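Local coordinates for probable thioesterase (Thermus thermophilus, PDB 1Z54), which probably hydrolyses fatty acyl-CoA thioesters, as a hot-dog-fold member of the 4-hydroxybenzoyl-CoA thioesterase family, at residues Ser3-Val9 with Glu71-Thr77; Ala32-Phe36 with Leu88-Arg92; Arg50-Phe54 with Pro119-Tyr123. One frame throughout, in Å; residues are numbered along the deposited sequence.

Contact 1. Residues Ser3-Val9 with Glu71-Thr77; sequences SVTRIKV and EVVEVRT
Ser3-Val9 and Glu71-Thr77 are antiparallel sheet neighbours, joining strand 3-8, outermost in this chain's sheet, to strand 72-82. Their axes approach to 4.5 Å at an angle of 156°. Ser3-Thr77, Thr5-Val75 and Ile7-Val73 are the hydrogen-bonded pairs; Ile7 N reaches Val73 O at 2.7 Å, and Val73 N returns a bond to Ile7 O at 2.8 Å. Beyond Lys8-Val72, a non-hydrogen-bonded pair, Val9 N donates to Glu71 O (3.1 Å), and a water donates to both Val9 O and Glu71 O, bridging the two chain segments just past the paired strands.

On the face turned to helix 24-39, Ile7 CB meets Val73 CG2 at 3.7 Å, while Ile7 CD1, carried on by an extended chi2 of 179°, approaches Val75 CG2. Thr5 OG1 hydrogen-bonds to Asp35 OD2 of that helix. The other face carries Val4, Arg6 and Lys8. Val4 CG2 lies alongside Arg76 CG at 3.9 Å, and the aliphatic stems of Arg6 and Glu74 run side by side, CG to CG 4.0 Å, without their charged ends touching. Arg76 forms a salt bridge with Glu94, and Lys8 one with Asp35 of the second subunit. The chain's first strand thus pairs at the margin of the antiparallel hot-dog sheet that wraps helix 24-39.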
loop_
_atom_site.group_PDB
_atom_site.type_symbol
_atom_site.label_atom_id
_atom_site.label_comp_id
_atom_site.label_asym_id
_atom_site.label_seq_id
_atom_site.Cartn_x
_atom_site.Cartn_y
_atom_site.Cartn_z
ATOM N N SER A 3 -5.836 15.469 20.176
ATOM C CA SER A 3 -6.852 14.586 19.604
ATOM C C SER A 3 -6.338 13.154 19.554
ATOM O O SER A 3 -5.136 12.919 19.451
ATOM C CB SER A 3 -7.227 15.033 18.190
ATOM O OG SER A 3 -6.232 14.653 17.249
ATOM N N VAL A 4 -7.251 12.194 19.626
ATOM C CA VAL A 4 -6.873 10.791 19.577
ATOM C C VAL A 4 -7.630 10.066 18.468
ATOM O O VAL A 4 -8.850 10.171 18.359
ATOM C CB VAL A 4 -7.153 10.088 20.918
ATOM C CG1 VAL A 4 -6.694 8.638 20.850
ATOM C CG2 VAL A 4 -6.438 10.821 22.043
ATOM N N THR A 5 -6.894 9.329 17.649
ATOM C CA THR A 5 -7.491 8.594 16.545
ATOM C C THR A 5 -7.288 7.103 16.733
ATOM O O THR A 5 -6.154 6.630 16.800
ATOM C CB THR A 5 -6.848 8.996 15.203
ATOM O OG1 THR A 5 -6.898 10.421 15.059
ATOM C CG2 THR A 5 -7.588 8.342 14.038
ATOM N N ARG A 6 -8.385 6.360 16.818
ATOM C CA ARG A 6 -8.294 4.915 16.977
ATOM C C ARG A 6 -8.196 4.258 15.596
ATOM O O ARG A 6 -8.962 4.577 14.687
ATOM C CB ARG A 6 -9.514 4.383 17.737
ATOM C CG ARG A 6 -9.554 4.815 19.199
ATOM C CD ARG A 6 -10.778 4.266 19.919
ATOM N NE ARG A 6 -10.816 2.807 19.874
ATOM C CZ ARG A 6 -11.726 2.060 20.494
ATOM N NH1 ARG A 6 -11.676 0.737 20.392
ATOM N NH2 ARG A 6 -12.688 2.632 21.216
ATOM N N ILE A 7 -7.243 3.346 15.441
ATOM C CA ILE A 7 -7.053 2.669 14.163
ATOM C C ILE A 7 -6.934 1.165 14.343
ATOM O O ILE A 7 -6.027 0.679 15.021
ATOM C CB ILE A 7 -5.782 3.195 13.443
ATOM C CG1 ILE A 7 -5.968 4.665 13.059
ATOM C CG2 ILE A 7 -5.493 2.363 12.203
ATOM C CD1 ILE A 7 -4.760 5.284 12.359
ATOM N N LYS A 8 -7.862 0.426 13.744
ATOM C CA LYS A 8 -7.830 -1.029 13.817
ATOM C C LYS A 8 -6.845 -1.533 12.760
ATOM O O LYS A 8 -7.015 -1.268 11.569
ATOM C CB LYS A 8 -9.219 -1.598 13.547
ATOM C CG LYS A 8 -9.314 -3.112 13.643
ATOM C CD LYS A 8 -10.761 -3.561 13.482
ATOM C CE LYS A 8 -10.894 -5.068 13.447
ATOM N NZ LYS A 8 -12.331 -5.496 13.486
ATOM N N VAL A 9 -5.811 -2.248 13.199
ATOM C CA VAL A 9 -4.816 -2.768 12.268
ATOM C C VAL A 9 -5.450 -3.663 11.216
ATOM O O VAL A 9 -6.301 -4.497 11.520
ATOM C CB VAL A 9 -3.721 -3.579 12.986
ATOM C CG1 VAL A 9 -2.774 -4.206 11.946
ATOM C CG2 VAL A 9 -2.944 -2.673 13.929
ATOM N N GLU A 71 -5.123 -6.120 16.854
ATOM C CA GLU A 71 -5.103 -5.007 17.805
ATOM C C GLU A 71 -5.658 -3.717 17.221
ATOM O O GLU A 71 -5.848 -3.594 16.009
ATOM C CB GLU A 71 -3.673 -4.733 18.276
ATOM C CG GLU A 71 -2.972 -5.904 18.946
ATOM C CD GLU A 71 -1.485 -5.646 19.157
ATOM O OE1 GLU A 71 -0.826 -6.451 19.844
ATOM O OE2 GLU A 71 -0.969 -4.638 18.629
ATOM N N VAL A 72 -5.914 -2.760 18.108
ATOM C CA VAL A 72 -6.404 -1.439 17.739
ATOM C C VAL A 72 -5.392 -0.472 18.337
ATOM O O VAL A 72 -4.976 -0.640 19.482
ATOM C CB VAL A 72 -7.800 -1.166 18.334
ATOM C CG1 VAL A 72 -8.187 0.279 18.103
ATOM C CG2 VAL A 72 -8.838 -2.094 17.686
ATOM N N VAL A 73 -4.960 0.519 17.565
ATOM C CA VAL A 73 -3.983 1.475 18.074
ATOM C C VAL A 73 -4.575 2.860 18.193
ATOM O O VAL A 73 -5.507 3.222 17.471
ATOM C CB VAL A 73 -2.732 1.592 17.166
ATOM C CG1 VAL A 73 -1.971 0.295 17.148
ATOM C CG2 VAL A 73 -3.152 2.011 15.760
ATOM N N GLU A 74 -4.019 3.630 19.118
ATOM C CA GLU A 74 -4.458 4.996 19.342
ATOM C C GLU A 74 -3.337 5.933 18.947
ATOM O O GLU A 74 -2.184 5.752 19.356
ATOM C CB GLU A 74 -4.831 5.207 20.811
ATOM C CG GLU A 74 -6.134 4.536 21.204
ATOM C CD GLU A 74 -6.559 4.862 22.623
ATOM O OE1 GLU A 74 -7.716 4.548 22.977
ATOM O OE2 GLU A 74 -5.741 5.424 23.386
ATOM N N VAL A 75 -3.678 6.919 18.128
ATOM C CA VAL A 75 -2.706 7.890 17.672
ATOM C C VAL A 75 -3.074 9.253 18.213
ATOM O O VAL A 75 -4.128 9.804 17.892
ATOM C CB VAL A 75 -2.652 7.962 16.146
ATOM C CG1 VAL A 75 -1.543 8.915 15.722
ATOM C CG2 VAL A 75 -2.418 6.566 15.574
ATOM N N ARG A 76 -2.196 9.781 19.053
ATOM C CA ARG A 76 -2.399 11.079 19.667
ATOM C C ARG A 76 -1.646 12.115 18.855
ATOM O O ARG A 76 -0.444 11.984 18.633
ATOM C CB ARG A 76 -1.881 11.045 21.107
ATOM C CG ARG A 76 -2.598 10.006 21.966
ATOM C CD ARG A 76 -1.821 9.662 23.234
ATOM N NE ARG A 76 -1.588 10.827 24.082
ATOM C CZ ARG A 76 -1.007 10.772 25.281
ATOM N NH1 ARG A 76 -0.832 11.880 25.992
ATOM N NH2 ARG A 76 -0.603 9.607 25.771
ATOM N N THR A 77 -2.343 13.146 18.399
ATOM C CA THR A 77 -1.670 14.167 17.617
ATOM C C THR A 77 -1.953 15.584 18.069
ATOM O O THR A 77 -3.051 15.918 18.519
ATOM C CB THR A 77 -1.998 14.045 16.097
ATOM O OG1 THR A 77 -2.291 15.337 15.557
ATOM C CG2 THR A 77 -3.153 13.121 15.859
HETATM O O HOH W 1 -6.509 -5.446 14.054
#

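Contact 2. Residues Ala32-Phe36 with Leu88-Arg92; sequences ARVDF and LFRYR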
loop_
_atom_site.group_PDB
_atom_site.type_symbol
_atom_site.label_atom_id
_atom_site.label_comp_id
_atom_site.label_asym_id
_atom_site.label_seq_id
_atom_site.Cartn_x
_atom_site.Cartn_y
_atom_site.Cartn_z
ATOM N N ALA A 32 -4.516 10.147 11.392
ATOM C CA ALA A 32 -4.667 10.898 12.638
ATOM C C ALA A 32 -4.620 12.393 12.362
ATOM O O ALA A 32 -5.413 13.159 12.910
ATOM C CB ALA A 32 -3.566 10.516 13.618
ATOM N N ARG A 33 -3.679 12.807 11.515
ATOM C CA ARG A 33 -3.553 14.215 11.154
ATOM C C ARG A 33 -4.866 14.697 10.506
ATOM O O ARG A 33 -5.403 15.758 10.851
ATOM C CB ARG A 33 -2.371 14.398 10.185
ATOM C CG ARG A 33 -2.202 15.821 9.666
ATOM C CD ARG A 33 -0.892 16.047 8.892
ATOM N NE ARG A 33 -0.729 15.255 7.664
ATOM C CZ ARG A 33 -0.077 14.094 7.591
ATOM N NH1 ARG A 33 0.478 13.566 8.676
ATOM N NH2 ARG A 33 0.059 13.472 6.425
ATOM N N VAL A 34 -5.382 13.898 9.576
ATOM C CA VAL A 34 -6.618 14.216 8.873
ATOM C C VAL A 34 -7.812 14.323 9.841
ATOM O O VAL A 34 -8.668 15.204 9.709
ATOM C CB VAL A 34 -6.901 13.135 7.793
ATOM C CG1 VAL A 34 -8.363 13.145 7.404
ATOM C CG2 VAL A 34 -6.009 13.384 6.573
ATOM N N ASP A 35 -7.862 13.412 10.802
ATOM C CA ASP A 35 -8.926 13.391 11.797
ATOM C C ASP A 35 -8.813 14.655 12.665
ATOM O O ASP A 35 -9.814 15.302 12.979
ATOM C CB ASP A 35 -8.787 12.120 12.642
ATOM C CG ASP A 35 -9.922 11.937 13.636
ATOM O OD1 ASP A 35 -11.085 12.223 13.291
ATOM O OD2 ASP A 35 -9.646 11.485 14.762
ATOM N N PHE A 36 -7.584 15.005 13.030
ATOM C CA PHE A 36 -7.307 16.191 13.842
ATOM C C PHE A 36 -7.848 17.434 13.129
ATOM O O PHE A 36 -8.618 18.214 13.706
ATOM C CB PHE A 36 -5.793 16.298 14.056
ATOM C CG PHE A 36 -5.346 17.522 14.817
ATOM C CD1 PHE A 36 -5.217 18.749 14.181
ATOM C CD2 PHE A 36 -5.001 17.426 16.164
ATOM C CE1 PHE A 36 -4.746 19.865 14.873
ATOM C CE2 PHE A 36 -4.527 18.537 16.871
ATOM C CZ PHE A 36 -4.398 19.757 16.227
ATOM N N LEU A 88 3.938 21.779 12.084
ATOM C CA LEU A 88 4.647 20.590 12.550
ATOM C C LEU A 88 3.767 19.817 13.515
ATOM O O LEU A 88 3.450 20.308 14.600
ATOM C CB LEU A 88 5.959 20.971 13.255
ATOM C CG LEU A 88 6.901 19.849 13.741
ATOM C CD1 LEU A 88 6.222 18.983 14.787
ATOM C CD2 LEU A 88 7.339 18.995 12.570
ATOM N N PHE A 89 3.379 18.607 13.120
ATOM C CA PHE A 89 2.562 17.758 13.970
ATOM C C PHE A 89 3.454 16.747 14.659
ATOM O O PHE A 89 4.447 16.283 14.095
ATOM C CB PHE A 89 1.503 16.992 13.163
ATOM C CG PHE A 89 0.459 17.865 12.543
ATOM C CD1 PHE A 89 0.715 18.545 11.364
ATOM C CD2 PHE A 89 -0.782 18.027 13.160
ATOM C CE1 PHE A 89 -0.247 19.379 10.803
ATOM C CE2 PHE A 89 -1.751 18.855 12.610
ATOM C CZ PHE A 89 -1.485 19.535 11.429
ATOM N N ARG A 90 3.095 16.408 15.889
ATOM C CA ARG A 90 3.832 15.418 16.649
ATOM C C ARG A 90 2.838 14.346 17.042
ATOM O O ARG A 90 1.694 14.647 17.376
ATOM C CB ARG A 90 4.483 16.049 17.878
ATOM C CG ARG A 90 5.770 16.775 17.554
ATOM C CD ARG A 90 6.612 16.949 18.796
ATOM N NE ARG A 90 8.023 17.118 18.469
ATOM C CZ ARG A 90 8.770 16.202 17.855
ATOM N NH1 ARG A 90 10.047 16.450 17.601
ATOM N NH2 ARG A 90 8.242 15.038 17.496
ATOM N N TYR A 91 3.264 13.089 16.991
ATOM C CA TYR A 91 2.355 12.000 17.303
ATOM C C TYR A 91 2.905 10.936 18.227
ATOM O O TYR A 91 4.112 10.715 18.302
ATOM C CB TYR A 91 1.924 11.278 16.023
ATOM C CG TYR A 91 1.659 12.147 14.823
ATOM C CD1 TYR A 91 2.705 12.767 14.131
ATOM C CD2 TYR A 91 0.367 12.282 14.322
ATOM C CE1 TYR A 91 2.464 13.495 12.957
ATOM C CE2 TYR A 91 0.117 13.000 13.158
ATOM C CZ TYR A 91 1.167 13.601 12.478
ATOM O OH TYR A 91 0.906 14.291 11.315
ATOM N N ARG A 92 1.983 10.257 18.901
ATOM C CA ARG A 92 2.315 9.147 19.779
ATOM C C ARG A 92 1.359 8.030 19.399
ATOM O O ARG A 92 0.137 8.215 19.405
ATOM C CB ARG A 92 2.131 9.516 21.254
ATOM C CG ARG A 92 3.236 10.411 21.797
ATOM C CD ARG A 92 3.047 10.780 23.266
ATOM N NE ARG A 92 3.514 9.742 24.181
ATOM C CZ ARG A 92 2.794 8.693 24.559
ATOM N NH1 ARG A 92 1.558 8.537 24.106
ATOM N NH2 ARG A 92 3.316 7.795 25.388
#
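Helix segment Ala32-Phe36 passes over strand segment Leu88-Arg92 with axes 10.5 Å apart at closest approach and N-to-C directions at 116°. Arg33 spans the two aromatic residues of the strand. Its CG stands over the middle of the Phe89 ring in a CH-pi contact, 4.1 Å from the centroid and only 5° off the ring normal. Further out, CD packs on the same ring at 3.9 Å from Phe89 CD1. The stem leaves the helix with CG anti to the backbone N (chi1 176°) and then bends at chi3, bringing NH1 round to Tyr91 OH at 2.8 Å. This hydroxyl lies at the guanidinium edge, close to its plane, while the tyrosine ring itself is turned steeply against the guanidinium. Tyr91 OH also hydrogen-bonds to Thr105 OG1 on strand 98-111, so a buried polar atom is held from both helix and sheet.

Such a long helix packed on an antiparallel sheet is the "sausage in its bun" of the hot-dog fold, and these side chains lie near the centre of the chain. Phe36, one helical turn beyond Ala32, receives the edge of Phe89 on its ring face in a T-shaped pair, centroids 5.6 Å apart and planes nearly perpendicular. Phe89 thus touches Arg33 with a face and Phe36 with an edge, and its ring also meets His107. Ala32 CB rests at the edge of the Tyr91 ring, 4.4 Å from CD2. On the Arg33 guanidinium, NH2 binds a glycerol, probably from the crystallisation liquor, and the side chain packs on His22 of the third subunit.

Contact 3. Residues Arg50-Phe54 with Pro119-Tyr123; sequences RGVFF and PEDIY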
loop_
_atom_site.group_PDB
_atom_site.type_symbol
_atom_site.label_atom_id
_atom_site.label_comp_id
_atom_site.label_asym_id
_atom_site.label_seq_id
_atom_site.Cartn_x
_atom_site.Cartn_y
_atom_site.Cartn_z
ATOM N N ARG A 50 -10.174 23.896 -2.093
ATOM C CA ARG A 50 -10.006 25.340 -2.211
ATOM C C ARG A 50 -8.637 25.610 -2.816
ATOM O O ARG A 50 -8.195 26.757 -2.898
ATOM C CB ARG A 50 -10.067 26.003 -0.833
ATOM C CG ARG A 50 -11.411 25.939 -0.149
ATOM C CD ARG A 50 -11.281 26.276 1.339
ATOM N NE ARG A 50 -10.451 27.457 1.567
ATOM C CZ ARG A 50 -10.316 28.065 2.743
ATOM N NH1 ARG A 50 -9.536 29.132 2.854
ATOM N NH2 ARG A 50 -10.967 27.610 3.806
ATOM N N GLY A 51 -7.964 24.541 -3.229
ATOM C CA GLY A 51 -6.639 24.681 -3.798
ATOM C C GLY A 51 -5.598 24.954 -2.723
ATOM O O GLY A 51 -4.631 25.676 -2.957
ATOM N N VAL A 52 -5.799 24.383 -1.538
ATOM C CA VAL A 52 -4.867 24.566 -0.428
ATOM C C VAL A 52 -4.339 23.194 -0.009
ATOM O O VAL A 52 -5.113 22.268 0.196
ATOM C CB VAL A 52 -5.561 25.234 0.779
ATOM C CG1 VAL A 52 -4.536 25.561 1.853
ATOM C CG2 VAL A 52 -6.285 26.505 0.327
ATOM N N PHE A 53 -3.023 23.071 0.129
ATOM C CA PHE A 53 -2.430 21.787 0.494
ATOM C C PHE A 53 -1.407 21.886 1.622
ATOM O O PHE A 53 -0.773 22.921 1.815
ATOM C CB PHE A 53 -1.748 21.172 -0.734
ATOM C CG PHE A 53 -2.592 21.209 -1.976
ATOM C CD1 PHE A 53 -3.531 20.217 -2.229
ATOM C CD2 PHE A 53 -2.470 22.263 -2.876
ATOM C CE1 PHE A 53 -4.344 20.268 -3.366
ATOM C CE2 PHE A 53 -3.275 22.327 -4.012
ATOM C CZ PHE A 53 -4.216 21.325 -4.259
ATOM N N PHE A 54 -1.253 20.789 2.353
ATOM C CA PHE A 54 -0.288 20.701 3.441
ATOM C C PHE A 54 0.651 19.551 3.125
ATOM O O PHE A 54 0.665 18.545 3.826
ATOM C CB PHE A 54 -0.989 20.416 4.768
ATOM C CG PHE A 54 -1.821 21.558 5.275
ATOM C CD1 PHE A 54 -2.987 21.318 5.989
ATOM C CD2 PHE A 54 -1.438 22.873 5.043
ATOM C CE1 PHE A 54 -3.760 22.368 6.463
ATOM C CE2 PHE A 54 -2.209 23.929 5.515
ATOM C CZ PHE A 54 -3.372 23.674 6.225
ATOM N N PRO A 119 -3.594 30.437 4.315
ATOM C CA PRO A 119 -4.687 31.414 4.249
ATOM C C PRO A 119 -5.220 31.787 5.638
ATOM O O PRO A 119 -5.307 30.944 6.529
ATOM C CB PRO A 119 -5.734 30.718 3.364
ATOM C CG PRO A 119 -5.340 29.256 3.397
ATOM C CD PRO A 119 -3.841 29.307 3.407
ATOM N N GLU A 120 -5.573 33.059 5.801
ATOM C CA GLU A 120 -6.064 33.597 7.067
ATOM C C GLU A 120 -7.058 32.769 7.869
ATOM O O GLU A 120 -6.816 32.475 9.038
ATOM C CB GLU A 120 -6.650 34.989 6.840
ATOM C CG GLU A 120 -5.628 36.010 6.389
ATOM C CD GLU A 120 -4.423 36.064 7.309
ATOM O OE1 GLU A 120 -4.622 36.066 8.547
ATOM O OE2 GLU A 120 -3.282 36.109 6.796
ATOM N N ASP A 121 -8.177 32.398 7.259
ATOM C CA ASP A 121 -9.183 31.629 7.980
ATOM C C ASP A 121 -8.660 30.301 8.518
ATOM O O ASP A 121 -9.075 29.858 9.588
ATOM C CB ASP A 121 -10.414 31.380 7.100
ATOM C CG ASP A 121 -10.128 30.446 5.940
ATOM O OD1 ASP A 121 -11.083 29.801 5.455
ATOM O OD2 ASP A 121 -8.961 30.366 5.502
ATOM N N ILE A 122 -7.752 29.663 7.787
ATOM C CA ILE A 122 -7.191 28.394 8.237
ATOM C C ILE A 122 -6.139 28.648 9.320
ATOM O O ILE A 122 -6.020 27.885 10.293
ATOM C CB ILE A 122 -6.535 27.629 7.068
ATOM C CG1 ILE A 122 -7.608 27.235 6.046
ATOM C CG2 ILE A 122 -5.794 26.402 7.594
ATOM C CD1 ILE A 122 -7.055 26.574 4.775
ATOM N N TYR A 123 -5.370 29.716 9.135
ATOM C CA TYR A 123 -4.335 30.083 10.093
ATOM C C TYR A 123 -4.991 30.384 11.435
ATOM O O TYR A 123 -4.568 29.890 12.477
ATOM C CB TYR A 123 -3.572 31.320 9.605
ATOM C CG TYR A 123 -2.511 31.789 10.579
ATOM C CD1 TYR A 123 -1.303 31.102 10.712
ATOM C CD2 TYR A 123 -2.740 32.888 11.410
ATOM C CE1 TYR A 123 -0.352 31.494 11.652
ATOM C CE2 TYR A 123 -1.794 33.289 12.350
ATOM C CZ TYR A 123 -0.605 32.588 12.466
ATOM O OH TYR A 123 0.326 32.977 13.402
#
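A salt bridge between Arg50 and Asp121 and a small apolar cluster beneath it join residues 50-54, where the chain enters strand 52-63, to the first turn of helix 120-129. The two charged side chains come from opposite directions, and Arg50 grips the carboxylate end-on with both terminal nitrogens. NH1 donates to Asp121 OD2 at 3.0 Å in a nearly straight bond (171°), close to the guanidinium plane. NH2 reaches the syn lone pair of Asp121 OD1 at 2.7 Å, but there the oxygen is tilted out of the guanidinium plane. With the two planar groups turned 44° against each other, the fork is twisted instead of coplanar. Asp121 has its CG between the backbone N and the carbonyl carbon (chi1 68°), which folds the carboxylate back over the helix start and lets OD2, besides its nearly straight bond from Arg50 NH1, take a weak one from Ile122 N.

The van der Waals contacts centre on Ile122. Its CD1 lies over one face of the Arg50 guanidinium, offset toward the rim, and also meets Val52 CG1 at 4.0 Å. The other branch, CG2, sits at the edge of the Phe54 ring, 3.9 Å from CZ. Val52 CG1 additionally touches Pro119 CG at 4.1 Å; Pro119 occupies the N-cap position.

Gly51, with positive phi, is the C-prime residue of the Schellman motif that ends helix 44-48, and the chain turns there into strand 52-63. Val47 of that helix packs on both Val52 and Ile122, while Val52 and Phe54 also touch Cys109 on strand 98-111, so the start of helix 120-129 is set against helix 44-48 and the edge of the sheet.

From the N terminus, strand 3-8 closes the first long loop by pairing with strand 72-82 in contact 1, 62 residues on. Helix 24-39, inside that loop, reaches beyond it to strand 86-95 in contact 2, and residues 50-54 reach further still, to helix 120-129 in contact 3. Each pair of contacts therefore crosses along the chain, and none nests in another. Contacts 1 and 2 touch: strands 72-82 and 86-95 are neighbours in the sheet, with Arg76 N 2.8 Å from Arg92 O, a probable hydrogen bond. Contact 3 lies across the chain's centre from contact 1, their centres about 26 Å apart, and ties the C-terminal helix to strand 52-63, the other outermost strand within this chain.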